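Alcohol dehydrogenase superfamily protein (Novosphingobium aromaticivorans, PDB 3GAZ) probably acts as an NADP-dependent oxidoreductase of the medium-chain dehydrogenase/reductase superfamily, pairing a GroES-like domain with a Rossmann-type nucleotide-binding domain. Local coordinates at residues T7-V12 / F20-L25; L219-L224 / H241-L246; G88-G93 / A117-A122. All blocks are in the same frame, centred on the assembly; numbering follows the deposited sequence.

In the fold
The three contacts follow one another along the chain in series; none encloses or crosses another. Interaction 1 comes first, closing a short loop of seven residues to make the N-terminal beta hairpin, one face of which meets the second subunit. Interaction 3 is next in sequence: 88-93 and 117-122 close a longer loop of 23 residues within the GroES-like region, and that loop contains strand 108-112. Interaction 2 comes last, where 219-224 and 241-246 pair in the parallel Rossmann-type sheet with helix 227-235 between them. Its centre is about 37 Å from that of interaction 1 and about 29 Å from that of interaction 3, on the opposite side of the chain's centre from both.

Interaction 1 of 3, residues T7-V12 / F20-L25; sequences TMIAAV and FVLRKL
T7 and K24 meet at the open end of a two-stranded antiparallel hairpin, where the long aliphatic stem of the lysine crosses the threonine. K24 CB lies near I9 CD1, at 4.2 Å. With CG anti to the backbone N (chi1 177°), the chain then runs past T7: CG is 3.5 Å from T7 CB, and CD is 3.4 Å from T7 OG1. Beyond CD the chain bends and its ammonium end leads away from the neighbouring strand. A small beta-branched residue suits this spot, because it offers methylenes a compact surface; an alanine here removes OG1 and CG2, and the stem would probably lose the contacts of CG and CD with the oxygen and of CG with the methyl, leaving a small gap beside CD and the stem less firmly fixed, with CB still against CG.

The strands themselves are held by paired main-chain bonds at M8 and L25, A10 and R23, and V12 and V21. The shortest, from V12 N to V21 O, is 2.7 Å. On the face bearing these six residues, L25 CD1 fills the space beside two small partners, 4.0 Å from V12 CG2 and 4.2 Å from A10 CB. Its other methyl, CD2, lies 3.6 Å above the plane of the R23 guanidinium, toward the rim. That guanidinium is held by a salt bridge from NH2 to E188 of the second subunit, and L25 also packs on E188 of that subunit. The chemistry thus divides: backbone bonds and apolar side chains join the strands, while the arginine's charge is spent on the dimer partner.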
ATOM      1  N   THR A   7      15.172  -6.181 -17.440  1.00 25.79           N
ATOM      2  CA  THR A   7      15.136  -6.431 -16.009  1.00 24.21           C
ATOM      3  C   THR A   7      15.950  -5.405 -15.234  1.00 20.67           C
ATOM      4  O   THR A   7      16.489  -4.458 -15.804  1.00 19.90           O
ATOM      5  CB  THR A   7      15.709  -7.823 -15.694  1.00 26.74           C
ATOM      6  OG1 THR A   7      17.079  -7.880 -16.124  1.00 28.78           O
ATOM      7  CG2 THR A   7      14.909  -8.901 -16.407  1.00 27.00           C
HETATM    8  N   MSE A   8      16.024  -5.605 -13.923  1.00 18.05           N
HETATM    9  CA  MSE A   8      16.789  -4.728 -13.046  1.00 15.64           C
HETATM   10  C   MSE A   8      17.189  -5.531 -11.815  1.00 16.19           C
HETATM   11  O   MSE A   8      16.627  -6.595 -11.552  1.00 16.71           O
HETATM   12  CB  MSE A   8      15.958  -3.505 -12.607  1.00 15.27           C
HETATM   13  CG  MSE A   8      14.823  -3.795 -11.609  1.00 11.70           C
HETATM   14 SE   MSE A   8      14.123  -2.290 -10.793  1.00  6.07          SE
HETATM   15  CE  MSE A   8      12.776  -3.038  -9.815  1.00  9.45           C
ATOM     16  N   ILE A   9      18.168  -5.025 -11.075  1.00 14.58           N
ATOM     17  CA  ILE A   9      18.608  -5.675  -9.850  1.00 14.53           C
ATOM     18  C   ILE A   9      17.968  -4.903  -8.698  1.00 14.66           C
ATOM     19  O   ILE A   9      17.946  -3.671  -8.704  1.00 14.09           O
ATOM     20  CB  ILE A   9      20.149  -5.608  -9.675  1.00 16.56           C
ATOM     21  CG1 ILE A   9      20.843  -6.432 -10.762  1.00 17.21           C
ATOM     22  CG2 ILE A   9      20.542  -6.121  -8.287  1.00 14.51           C
ATOM     23  CD1 ILE A   9      20.493  -7.903 -10.735  1.00 20.28           C
ATOM     24  N   ALA A  10      17.447  -5.626  -7.717  1.00 12.81           N
ATOM     25  CA  ALA A  10      16.832  -4.996  -6.562  1.00 14.81           C
ATOM     26  C   ALA A  10      17.060  -5.867  -5.339  1.00 15.17           C
ATOM     27  O   ALA A  10      17.260  -7.079  -5.452  1.00 15.54           O
ATOM     28  CB  ALA A  10      15.330  -4.806  -6.794  1.00 13.38           C
ATOM     29  N   ALA A  11      17.044  -5.241  -4.170  1.00 15.54           N
ATOM     30  CA  ALA A  11      17.222  -5.965  -2.923  1.00 15.41           C
ATOM     31  C   ALA A  11      15.823  -6.185  -2.370  1.00 15.89           C
ATOM     32  O   ALA A  11      15.046  -5.239  -2.210  1.00 14.79           O
ATOM     33  CB  ALA A  11      18.059  -5.150  -1.951  1.00 15.92           C
ATOM     34  N   VAL A  12      15.498  -7.438  -2.089  1.00 13.82           N
ATOM     35  CA  VAL A  12      14.187  -7.770  -1.571  1.00 13.60           C
ATOM     36  C   VAL A  12      14.255  -8.400  -0.191  1.00 13.35           C
ATOM     37  O   VAL A  12      15.062  -9.299   0.046  1.00 14.25           O
ATOM     38  CB  VAL A  12      13.457  -8.768  -2.508  1.00 14.33           C
ATOM     39  CG1 VAL A  12      12.066  -9.072  -1.966  1.00 15.85           C
ATOM     40  CG2 VAL A  12      13.377  -8.205  -3.914  1.00 13.37           C
ATOM     41  N   PHE A  20      18.704  -9.003   3.034  1.00 15.88           N
ATOM     42  CA  PHE A  20      18.377  -8.233   1.846  1.00 16.11           C
ATOM     43  C   PHE A  20      18.836  -9.111   0.688  1.00 17.86           C
ATOM     44  O   PHE A  20      20.033  -9.280   0.457  1.00 19.10           O
ATOM     45  CB  PHE A  20      19.120  -6.897   1.872  1.00 14.34           C
ATOM     46  CG  PHE A  20      18.524  -5.902   2.827  1.00 14.30           C
ATOM     47  CD1 PHE A  20      17.393  -5.172   2.470  1.00 13.13           C
ATOM     48  CD2 PHE A  20      19.052  -5.739   4.104  1.00 13.84           C
ATOM     49  CE1 PHE A  20      16.796  -4.296   3.372  1.00 15.46           C
ATOM     50  CE2 PHE A  20      18.462  -4.865   5.013  1.00 15.74           C
ATOM     51  CZ  PHE A  20      17.330  -4.142   4.647  1.00 14.53           C
ATOM     52  N   VAL A  21      17.878  -9.689  -0.025  1.00 15.74           N
ATOM     53  CA  VAL A  21      18.194 -10.586  -1.127  1.00 15.46           C
ATOM     54  C   VAL A  21      18.229  -9.907  -2.488  1.00 16.07           C
ATOM     55  O   VAL A  21      17.226  -9.361  -2.938  1.00 16.24           O
ATOM     56  CB  VAL A  21      17.180 -11.748  -1.178  1.00 15.09           C
ATOM     57  CG1 VAL A  21      17.527 -12.709  -2.312  1.00 12.84           C
ATOM     58  CG2 VAL A  21      17.169 -12.471   0.165  1.00 12.93           C
ATOM     59  N   LEU A  22      19.392  -9.938  -3.136  1.00 13.92           N
ATOM     60  CA  LEU A  22      19.523  -9.345  -4.459  1.00 15.58           C
ATOM     61  C   LEU A  22      18.805 -10.251  -5.458  1.00 16.19           C
ATOM     62  O   LEU A  22      19.066 -11.455  -5.516  1.00 15.16           O
ATOM     63  CB  LEU A  22      20.996  -9.203  -4.845  1.00 16.36           C
ATOM     64  CG  LEU A  22      21.814  -8.218  -4.008  1.00 17.24           C
ATOM     65  CD1 LEU A  22      23.206  -8.091  -4.598  1.00 18.21           C
ATOM     66  CD2 LEU A  22      21.124  -6.855  -3.993  1.00 18.77           C
ATOM     67  N   ARG A  23      17.912  -9.662  -6.244  1.00 15.84           N
ATOM     68  CA  ARG A  23      17.123 -10.405  -7.229  1.00 17.65           C
ATOM     69  C   ARG A  23      17.064  -9.674  -8.574  1.00 17.40           C
ATOM     70  O   ARG A  23      17.116  -8.444  -8.615  1.00 16.34           O
ATOM     71  CB  ARG A  23      15.684 -10.565  -6.717  1.00 18.31           C
ATOM     72  CG  ARG A  23      15.507 -11.427  -5.474  1.00 16.72           C
ATOM     73  CD  ARG A  23      15.752 -12.886  -5.802  1.00 18.02           C
ATOM     74  NE  ARG A  23      15.048 -13.294  -7.019  1.00 19.21           N
ATOM     75  CZ  ARG A  23      13.724 -13.315  -7.155  1.00 20.41           C
ATOM     76  NH1 ARG A  23      12.942 -12.949  -6.146  1.00 20.04           N
ATOM     77  NH2 ARG A  23      13.181 -13.692  -8.308  1.00 17.45           N
ATOM     78  N   LYS A  24      16.962 -10.427  -9.669  1.00 15.87           N
ATOM     79  CA  LYS A  24      16.824  -9.806 -10.983  1.00 15.85           C
ATOM     80  C   LYS A  24      15.324  -9.866 -11.252  1.00 16.22           C
ATOM     81  O   LYS A  24      14.755 -10.948 -11.384  1.00 15.45           O
ATOM     82  CB  LYS A  24      17.582 -10.580 -12.066  1.00 17.97           C
ATOM     83  CG  LYS A  24      17.391  -9.996 -13.470  1.00 16.63           C
ATOM     84  CD  LYS A  24      18.325 -10.622 -14.500  1.00 19.41           C
ATOM     85  CE  LYS A  24      17.990 -12.081 -14.777  1.00 21.81           C
ATOM     86  NZ  LYS A  24      18.955 -12.692 -15.746  1.00 21.14           N
ATOM     87  N   LEU A  25      14.687  -8.701 -11.314  1.00 16.63           N
ATOM     88  CA  LEU A  25      13.243  -8.621 -11.518  1.00 17.55           C
ATOM     89  C   LEU A  25      12.875  -7.774 -12.720  1.00 16.76           C
ATOM     90  O   LEU A  25      13.716  -7.086 -13.297  1.00 15.33           O
ATOM     91  CB  LEU A  25      12.579  -8.010 -10.279  1.00 18.39           C
ATOM     92  CG  LEU A  25      12.959  -8.603  -8.923  1.00 18.43           C
ATOM     93  CD1 LEU A  25      12.434  -7.716  -7.803  1.00 18.17           C
ATOM     94  CD2 LEU A  25      12.403 -10.014  -8.816  1.00 18.33           C
TER

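Interaction 2 of 3, residues L219-L224 / H241-L246; sequences LVYDTL and HVVSCL
S244 OG works in both directions at once: it donates to D222 OD2 across the contact, at 2.9 Å, and accepts from L246 N two residues on, at 3.0 Å, which makes an ST turn. S244 OG meets OD2 from above the carboxylate plane, 37° out of it. The other carboxylate oxygen, D222 OD1, accepts from L224 N at 3.0 Å to form an Asx turn, and from G225 N as well. A short acidic side chain suits this place, since one oxygen holds the loop after its own strand while the other holds the S244 hydroxyl, which in turn fixes the loop after the second strand; the side chain also packs against V228, L229 and S232 of helix 227-235.

The two strands are neighbours in the parallel Rossmann-type sheet, joined through that helix in a beta-alpha-beta crossover. Their backbones run side by side, with V220 N bonded to H241 O, V243 N to V220 O and D222 N to V243 O; the bond from C245 N to D222 O is weak.

On the sheet face opposite to D222, V243 CG2 sits over the Y221 ring in a CH-pi contact, 3.6 Å from the centroid and 20° off the ring normal. Tyrosine suits the place, its ring packing on V243 and its hydroxyl bonding beyond the strands. The branched valine presents this methyl from a position between its own backbone N and carbonyl carbon, while CG1 reaches L219 CD1, 4.3 Å away. C245 SG comes instead to the ring edge, 3.9 Å from Y221 CE1, a sulfur-aromatic contact. The phenol group of Y221 continues past the cysteine to bond with T137 O on helix 132-145.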
ATOM      1  N   LEU A 219       8.958  28.165  19.822  1.00 14.09           N
ATOM      2  CA  LEU A 219       8.704  26.914  19.114  1.00 15.35           C
ATOM      3  C   LEU A 219       9.668  25.800  19.519  1.00 14.43           C
ATOM      4  O   LEU A 219      10.877  26.009  19.564  1.00 16.63           O
ATOM      5  CB  LEU A 219       8.816  27.167  17.604  1.00 13.29           C
ATOM      6  CG  LEU A 219       8.613  26.015  16.617  1.00 15.87           C
ATOM      7  CD1 LEU A 219       7.232  25.384  16.806  1.00 13.77           C
ATOM      8  CD2 LEU A 219       8.760  26.563  15.197  1.00 16.45           C
ATOM      9  N   VAL A 220       9.129  24.622  19.827  1.00 14.49           N
ATOM     10  CA  VAL A 220       9.960  23.476  20.194  1.00 12.26           C
ATOM     11  C   VAL A 220       9.675  22.301  19.260  1.00 12.92           C
ATOM     12  O   VAL A 220       8.528  21.873  19.125  1.00 11.83           O
ATOM     13  CB  VAL A 220       9.697  23.000  21.638  1.00 12.28           C
ATOM     14  CG1 VAL A 220      10.588  21.794  21.953  1.00  9.40           C
ATOM     15  CG2 VAL A 220       9.974  24.133  22.635  1.00  7.43           C
ATOM     16  N   TYR A 221      10.711  21.783  18.607  1.00 13.41           N
ATOM     17  CA  TYR A 221      10.523  20.648  17.715  1.00 14.00           C
ATOM     18  C   TYR A 221      11.142  19.388  18.306  1.00 14.84           C
ATOM     19  O   TYR A 221      12.363  19.261  18.395  1.00 13.75           O
ATOM     20  CB  TYR A 221      11.138  20.910  16.333  1.00 15.75           C
ATOM     21  CG  TYR A 221      10.599  19.982  15.254  1.00 15.16           C
ATOM     22  CD1 TYR A 221      10.464  18.612  15.487  1.00 17.25           C
ATOM     23  CD2 TYR A 221      10.217  20.474  14.009  1.00 14.01           C
ATOM     24  CE1 TYR A 221       9.960  17.754  14.507  1.00 15.94           C
ATOM     25  CE2 TYR A 221       9.712  19.623  13.018  1.00 15.06           C
ATOM     26  CZ  TYR A 221       9.585  18.265  13.276  1.00 15.43           C
ATOM     27  OH  TYR A 221       9.083  17.417  12.312  1.00 14.24           O
ATOM     28  N   ASP A 222      10.283  18.458  18.710  1.00 16.06           N
ATOM     29  CA  ASP A 222      10.722  17.193  19.273  1.00 15.93           C
ATOM     30  C   ASP A 222      10.950  16.192  18.149  1.00 17.70           C
ATOM     31  O   ASP A 222      10.013  15.831  17.438  1.00 17.87           O
ATOM     32  CB  ASP A 222       9.658  16.647  20.231  1.00 16.16           C
ATOM     33  CG  ASP A 222       9.890  15.196  20.588  1.00 17.46           C
ATOM     34  OD1 ASP A 222      11.050  14.830  20.868  1.00 17.49           O
ATOM     35  OD2 ASP A 222       8.913  14.417  20.593  1.00 18.00           O
ATOM     36  N   THR A 223      12.192  15.747  17.978  1.00 18.56           N
ATOM     37  CA  THR A 223      12.489  14.769  16.937  1.00 18.33           C
ATOM     38  C   THR A 223      12.812  13.420  17.562  1.00 19.36           C
ATOM     39  O   THR A 223      13.142  12.470  16.852  1.00 18.80           O
ATOM     40  CB  THR A 223      13.712  15.166  16.081  1.00 20.13           C
ATOM     41  OG1 THR A 223      14.912  14.912  16.822  1.00 19.23           O
ATOM     42  CG2 THR A 223      13.650  16.628  15.697  1.00 17.28           C
ATOM     43  N   LEU A 224      12.718  13.335  18.886  1.00 18.54           N
ATOM     44  CA  LEU A 224      13.041  12.097  19.586  1.00 19.96           C
ATOM     45  C   LEU A 224      11.835  11.363  20.176  1.00 19.62           C
ATOM     46  O   LEU A 224      11.814  10.134  20.215  1.00 17.65           O
ATOM     47  CB  LEU A 224      14.074  12.387  20.683  1.00 20.96           C
ATOM     48  CG  LEU A 224      15.431  12.873  20.156  1.00 22.28           C
ATOM     49  CD1 LEU A 224      16.314  13.347  21.300  1.00 22.97           C
ATOM     50  CD2 LEU A 224      16.104  11.739  19.392  1.00 24.69           C
ATOM     51  N   HIS A 241       4.297  26.999  20.835  1.00 16.44           N
ATOM     52  CA  HIS A 241       3.899  25.841  20.037  1.00 14.63           C
ATOM     53  C   HIS A 241       4.947  24.734  20.074  1.00 14.87           C
ATOM     54  O   HIS A 241       6.141  24.986  19.929  1.00 14.37           O
ATOM     55  CB  HIS A 241       3.668  26.285  18.585  1.00 15.64           C
ATOM     56  CG  HIS A 241       2.878  25.316  17.757  1.00 18.91           C
ATOM     57  ND1 HIS A 241       2.282  25.675  16.566  1.00 18.08           N
ATOM     58  CD2 HIS A 241       2.587  24.003  17.939  1.00 18.11           C
ATOM     59  CE1 HIS A 241       1.656  24.630  16.053  1.00 17.59           C
ATOM     60  NE2 HIS A 241       1.826  23.602  16.867  1.00 17.56           N
ATOM     61  N   VAL A 242       4.487  23.505  20.264  1.00 13.40           N
ATOM     62  CA  VAL A 242       5.371  22.345  20.291  1.00 13.90           C
ATOM     63  C   VAL A 242       4.947  21.383  19.180  1.00 15.05           C
ATOM     64  O   VAL A 242       3.763  21.096  19.027  1.00 16.95           O
ATOM     65  CB  VAL A 242       5.284  21.605  21.651  1.00 11.54           C
ATOM     66  CG1 VAL A 242       6.086  20.302  21.595  1.00 11.13           C
ATOM     67  CG2 VAL A 242       5.818  22.507  22.772  1.00  9.07           C
ATOM     68  N   VAL A 243       5.900  20.912  18.383  1.00 15.60           N
ATOM     69  CA  VAL A 243       5.568  19.959  17.326  1.00 16.06           C
ATOM     70  C   VAL A 243       6.451  18.724  17.493  1.00 15.81           C
ATOM     71  O   VAL A 243       7.565  18.808  18.015  1.00 14.75           O
ATOM     72  CB  VAL A 243       5.774  20.558  15.904  1.00 17.27           C
ATOM     73  CG1 VAL A 243       4.979  21.852  15.761  1.00 16.02           C
ATOM     74  CG2 VAL A 243       7.250  20.811  15.641  1.00 16.67           C
ATOM     75  N   SER A 244       5.943  17.575  17.068  1.00 15.11           N
ATOM     76  CA  SER A 244       6.703  16.336  17.171  1.00 15.99           C
ATOM     77  C   SER A 244       6.417  15.431  15.991  1.00 17.04           C
ATOM     78  O   SER A 244       5.311  15.437  15.447  1.00 16.41           O
ATOM     79  CB  SER A 244       6.350  15.594  18.465  1.00 15.94           C
ATOM     80  OG  SER A 244       6.971  14.317  18.499  1.00 16.10           O
ATOM     81  N   CYS A 245       7.422  14.659  15.591  1.00 18.42           N
ATOM     82  CA  CYS A 245       7.262  13.719  14.492  1.00 19.08           C
ATOM     83  C   CYS A 245       7.353  12.294  15.041  1.00 19.21           C
ATOM     84  O   CYS A 245       7.507  11.334  14.294  1.00 17.35           O
ATOM     85  CB  CYS A 245       8.324  13.961  13.411  1.00 16.47           C
ATOM     86  SG  CYS A 245      10.038  13.921  13.972  1.00 17.30           S
ATOM     87  N   LEU A 246       7.248  12.175  16.363  1.00 21.72           N
ATOM     88  CA  LEU A 246       7.289  10.884  17.047  1.00 24.18           C
ATOM     89  C   LEU A 246       6.380  10.917  18.270  1.00 26.51           C
ATOM     90  O   LEU A 246       6.680  10.289  19.285  1.00 27.58           O
ATOM     91  CB  LEU A 246       8.715  10.539  17.497  1.00 25.01           C
ATOM     92  CG  LEU A 246       9.658   9.887  16.485  1.00 26.95           C
ATOM     93  CD1 LEU A 246      11.044   9.743  17.093  1.00 28.06           C
ATOM     94  CD2 LEU A 246       9.108   8.530  16.059  1.00 27.81           C
TER

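Interaction 3 of 3, residues G88-G93 / A117-A122; sequences GDAVFG and ASKPAA
Within the GroES-like region, strand 90-94 pairs antiparallel with the end of strand 116-118, V91 paired with S118, their side chains diverging, and F92 with A117. F92 N donates to A117 O at 3.0 Å, while the return bond from A117 N to F92 O is weak. A117 O also lies at the edge of the F92 ring, near its plane. CG stands between the backbone N and the carbonyl carbon (chi1 78°), and the ring beyond it comes nearer the other segment.

Just past the strand, P120 crosses F92 at about a right angle. P120 CD stands over one face of the ring, 3.8 Å from the centroid and 20° off its normal, a CH-pi contact displaced toward the rim. Proline fits well: CD, bonded to the tertiary amide nitrogen, is probably a somewhat polarised CH donor. A117 is small enough for its CB to approach F92 CE1 at 4.0 Å.

A90 O takes two partners. K119 N donates to it at 2.9 Å from above the carbonyl plane, 46° out of it, and a water donates at 2.8 Å. The same water is hydrogen-bonded to S118 OG, bridging the two segments beside the exposed S118. K119 lays its CB 4.1 Å from A90 CB, then curls back so that NZ bonds P120 O and also L123 O.

Helix 125-129 lies beside A90, F92 and K119 through M125 and A128, helix 278-293 covers F92, A117 and P120, and strand 70-78 continues the sheet along the far edge of 90-94.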
ATOM      1  N   GLY A  88      17.185  12.438 -18.773  1.00 19.70           N
ATOM      2  CA  GLY A  88      18.480  13.012 -18.454  1.00 18.29           C
ATOM      3  C   GLY A  88      18.481  13.899 -17.217  1.00 17.51           C
ATOM      4  O   GLY A  88      19.542  14.183 -16.664  1.00 18.74           O
ATOM      5  N   ASP A  89      17.305  14.341 -16.776  1.00 16.15           N
ATOM      6  CA  ASP A  89      17.217  15.200 -15.596  1.00 15.78           C
ATOM      7  C   ASP A  89      17.616  14.486 -14.310  1.00 16.05           C
ATOM      8  O   ASP A  89      17.148  13.386 -14.038  1.00 15.82           O
ATOM      9  CB  ASP A  89      15.793  15.739 -15.415  1.00 16.42           C
ATOM     10  CG  ASP A  89      15.422  16.787 -16.446  1.00 19.44           C
ATOM     11  OD1 ASP A  89      16.329  17.315 -17.127  1.00 21.83           O
ATOM     12  OD2 ASP A  89      14.220  17.088 -16.564  1.00 18.56           O
ATOM     13  N   ALA A  90      18.483  15.115 -13.524  1.00 14.98           N
ATOM     14  CA  ALA A  90      18.898  14.542 -12.247  1.00 15.77           C
ATOM     15  C   ALA A  90      17.811  14.932 -11.247  1.00 14.45           C
ATOM     16  O   ALA A  90      17.418  16.100 -11.181  1.00 15.88           O
ATOM     17  CB  ALA A  90      20.245  15.117 -11.817  1.00 13.20           C
ATOM     18  N   VAL A  91      17.324  13.965 -10.471  1.00 14.56           N
ATOM     19  CA  VAL A  91      16.268  14.238  -9.495  1.00 13.14           C
ATOM     20  C   VAL A  91      16.468  13.539  -8.152  1.00 13.06           C
ATOM     21  O   VAL A  91      17.351  12.695  -8.003  1.00 12.52           O
ATOM     22  CB  VAL A  91      14.880  13.801 -10.037  1.00 12.85           C
ATOM     23  CG1 VAL A  91      14.547  14.552 -11.324  1.00 13.78           C
ATOM     24  CG2 VAL A  91      14.867  12.293 -10.268  1.00 14.32           C
ATOM     25  N   PHE A  92      15.644  13.909  -7.174  1.00 12.35           N
ATOM     26  CA  PHE A  92      15.678  13.285  -5.854  1.00 11.38           C
ATOM     27  C   PHE A  92      14.296  13.418  -5.222  1.00 12.35           C
ATOM     28  O   PHE A  92      13.506  14.274  -5.632  1.00 12.19           O
ATOM     29  CB  PHE A  92      16.776  13.908  -4.961  1.00 11.93           C
ATOM     30  CG  PHE A  92      16.422  15.248  -4.344  1.00 13.10           C
ATOM     31  CD1 PHE A  92      15.941  16.300  -5.119  1.00 15.12           C
ATOM     32  CD2 PHE A  92      16.643  15.468  -2.982  1.00 14.00           C
ATOM     33  CE1 PHE A  92      15.687  17.558  -4.548  1.00 16.24           C
ATOM     34  CE2 PHE A  92      16.394  16.716  -2.400  1.00 15.38           C
ATOM     35  CZ  PHE A  92      15.914  17.767  -3.190  1.00 16.81           C
ATOM     36  N   GLY A  93      13.987  12.554  -4.259  1.00 10.83           N
ATOM     37  CA  GLY A  93      12.691  12.639  -3.612  1.00 12.25           C
ATOM     38  C   GLY A  93      12.326  11.486  -2.700  1.00 12.24           C
ATOM     39  O   GLY A  93      13.034  10.486  -2.625  1.00 11.68           O
ATOM     40  N   ALA A 117      11.763  16.318  -7.582  1.00 16.16           N
ATOM     41  CA  ALA A 117      12.272  17.672  -7.739  1.00 16.46           C
ATOM     42  C   ALA A 117      13.693  17.526  -8.269  1.00 17.07           C
ATOM     43  O   ALA A 117      14.386  16.554  -7.945  1.00 15.85           O
ATOM     44  CB  ALA A 117      12.281  18.400  -6.402  1.00 18.08           C
ATOM     45  N   SER A 118      14.128  18.480  -9.086  1.00 15.63           N
ATOM     46  CA  SER A 118      15.473  18.427  -9.635  1.00 17.31           C
ATOM     47  C   SER A 118      16.467  18.335  -8.489  1.00 17.71           C
ATOM     48  O   SER A 118      16.285  18.965  -7.444  1.00 19.57           O
ATOM     49  CB  SER A 118      15.760  19.677 -10.473  1.00 19.64           C
ATOM     50  OG  SER A 118      14.922  19.725 -11.614  1.00 21.91           O
ATOM     51  N   LYS A 119      17.512  17.538  -8.679  1.00 18.26           N
ATOM     52  CA  LYS A 119      18.530  17.383  -7.651  1.00 18.36           C
ATOM     53  C   LYS A 119      19.345  18.664  -7.528  1.00 18.78           C
ATOM     54  O   LYS A 119      19.710  19.268  -8.532  1.00 19.30           O
ATOM     55  CB  LYS A 119      19.473  16.230  -7.997  1.00 18.37           C
ATOM     56  CG  LYS A 119      20.559  16.000  -6.942  1.00 19.38           C
ATOM     57  CD  LYS A 119      21.542  14.914  -7.346  1.00 19.62           C
ATOM     58  CE  LYS A 119      22.478  15.390  -8.442  1.00 22.55           C
ATOM     59  NZ  LYS A 119      23.288  16.561  -8.002  1.00 19.67           N
ATOM     60  N   PRO A 120      19.619  19.105  -6.289  1.00 18.68           N
ATOM     61  CA  PRO A 120      20.406  20.322  -6.084  1.00 19.58           C
ATOM     62  C   PRO A 120      21.752  20.120  -6.773  1.00 19.86           C
ATOM     63  O   PRO A 120      22.425  19.111  -6.547  1.00 20.25           O
ATOM     64  CB  PRO A 120      20.534  20.393  -4.565  1.00 17.53           C
ATOM     65  CG  PRO A 120      19.225  19.825  -4.109  1.00 18.72           C
ATOM     66  CD  PRO A 120      19.051  18.624  -5.017  1.00 16.96           C
ATOM     67  N   ALA A 121      22.136  21.072  -7.615  1.00 19.57           N
ATOM     68  CA  ALA A 121      23.387  20.979  -8.360  1.00 19.33           C
ATOM     69  C   ALA A 121      24.638  20.774  -7.512  1.00 18.89           C
ATOM     70  O   ALA A 121      25.554  20.053  -7.913  1.00 19.70           O
ATOM     71  CB  ALA A 121      23.559  22.228  -9.236  1.00 19.88           C
ATOM     72  N   ALA A 122      24.674  21.398  -6.340  1.00 18.30           N
ATOM     73  CA  ALA A 122      25.840  21.317  -5.463  1.00 18.64           C
ATOM     74  C   ALA A 122      26.023  20.016  -4.681  1.00 19.09           C
ATOM     75  O   ALA A 122      27.069  19.806  -4.072  1.00 18.76           O
ATOM     76  CB  ALA A 122      25.826  22.506  -4.489  1.00 19.75           C
TER
HETATM   77  O   HOH W   1      16.760  18.086 -12.986  1.00 26.38           O